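Local coordinates for protein OsmC family peroxiredoxin (PDB 2E8E) that probably reduces peroxides as a dimeric OsmC-family peroxiredoxin, using a pair of redox-active cysteines, at the interface of chains A and B. Sequence-based numbering; all coordinates share one arbitrary frame. Chains: chain A/B, Hypothetical protein Aq_1549.

The interface of chains A and B. Residues chain A 35, 38, 79-80, 83, 120; chain B 111, 114-115.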
# COMPACT_ATOMS: atom_id res chain seq x y z
N MET A 35 7.13 1.61 -0.79
CA MET A 35 6.57 2.90 -0.42
C MET A 35 5.82 3.54 -1.59
O MET A 35 4.87 4.29 -1.38
CB MET A 35 7.65 3.81 0.14
CG MET A 35 7.93 3.53 1.63
SD MET A 35 6.62 4.09 2.78
CE MET A 35 7.25 5.73 3.12
N LEU A 38 2.51 1.98 -1.54
CA LEU A 38 1.60 2.52 -0.53
C LEU A 38 0.84 3.69 -1.16
O LEU A 38 -0.37 3.83 -0.96
CB LEU A 38 2.36 2.99 0.72
CG LEU A 38 1.51 3.78 1.73
CD1 LEU A 38 0.35 2.90 2.20
CD2 LEU A 38 2.36 4.21 2.91
N ILE A 79 9.08 7.21 7.33
CA ILE A 79 7.69 7.36 6.94
C ILE A 79 7.50 8.65 6.15
O ILE A 79 8.38 9.51 6.12
CB ILE A 79 6.78 7.46 8.19
CG1 ILE A 79 7.18 8.68 9.02
CG2 ILE A 79 6.88 6.18 9.02
CD1 ILE A 79 6.29 8.94 10.22
N TYR A 80 6.34 8.78 5.50
CA TYR A 80 6.04 10.01 4.77
C TYR A 80 5.61 11.05 5.80
O TYR A 80 4.63 10.86 6.51
CB TYR A 80 4.87 9.79 3.80
CG TYR A 80 5.19 8.95 2.59
CD1 TYR A 80 6.24 9.29 1.74
CD2 TYR A 80 4.42 7.83 2.28
CE1 TYR A 80 6.51 8.54 0.60
CE2 TYR A 80 4.68 7.07 1.15
CZ TYR A 80 5.73 7.43 0.31
OH TYR A 80 5.97 6.69 -0.81
N ILE A 83 2.12 13.96 2.56
CA ILE A 83 1.60 13.30 1.37
C ILE A 83 0.68 14.28 0.68
O ILE A 83 -0.30 14.74 1.27
CB ILE A 83 0.79 12.03 1.69
CG1 ILE A 83 1.66 11.00 2.40
CG2 ILE A 83 0.23 11.44 0.39
CD1 ILE A 83 0.95 9.70 2.72
N THR A 120 0.78 11.32 9.32
CA THR A 120 1.34 12.21 8.30
C THR A 120 0.52 13.49 8.06
O THR A 120 -0.64 13.58 8.46
CB THR A 120 1.49 11.46 6.96
OG1 THR A 120 2.28 12.23 6.05
CG2 THR A 120 0.12 11.22 6.33
N SER B 111 9.02 1.38 7.05
CA SER B 111 8.32 2.65 6.89
C SER B 111 6.81 2.51 6.71
O SER B 111 6.04 3.23 7.34
CB SER B 111 8.90 3.43 5.70
OG SER B 111 10.26 3.76 5.93
N ALA B 114 5.09 1.40 9.96
CA ALA B 114 5.11 2.46 10.97
C ALA B 114 3.96 3.44 10.78
O ALA B 114 3.46 4.01 11.75
CB ALA B 114 6.44 3.20 10.90
N MET B 115 3.55 3.63 9.53
CA MET B 115 2.47 4.57 9.24
C MET B 115 1.07 4.09 9.60
O MET B 115 0.19 4.91 9.88
CB MET B 115 2.51 4.97 7.76
CG MET B 115 3.70 5.86 7.41
SD MET B 115 3.62 6.57 5.75
CE MET B 115 2.43 7.82 6.00
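B:Met115, near the end of helix 111-116, plugs into a pocket on chain A lined by A:Leu38, A:Ile79, A:Tyr80, A:Ile83 and A:Thr120, burying 81 Å² of its surface. Its chain runs out extended at chi2 (-170°) and then bends at chi3, turning the terminal methyl CE of B:Met115 towards A:Thr120, 3.9 Å from A:Thr120 CB. The CD1 methyl of A:Ile83 meets B:Met115 CE tip to tip at 4.1 Å. The thioether sulfur SD of B:Met115 sits near A:Leu38 CD2 and, at 3.8 Å, near ring carbon CD2 of A:Tyr80.

Alongside it, A:Ile79 turns its CG2 branch to the helix, 3.5 Å from the methyl CB of B:Ala114, while its CB packs on B:Met115 CG. At the start of chain B's helix 111-116, A:Met35 brings SD and CE up to B:Ser111 CB.

Polar contact across the patch is slight: the backbone N of A:Tyr80 points at B:Met115 SD in a weak hydrogen bond of 3.5 Å. Within chain A the pocket is braced more firmly. A:Tyr80 OH donates to the carbonyl O of A:Met35 at 2.7 Å, from above the carbonyl plane, and A:Met35 CE caps one ring face over its centre; A:Thr120 OG1 bonds to A:Tyr80 O.

Repeated by the two-fold, this methionine-in-pocket contact would help hold the two subunits together, as in the dimers usual for this family, and it likely steadies the helix just after B:Cys110, which can pair with B:Cys45 in a disulfide that is absent from this reduced form.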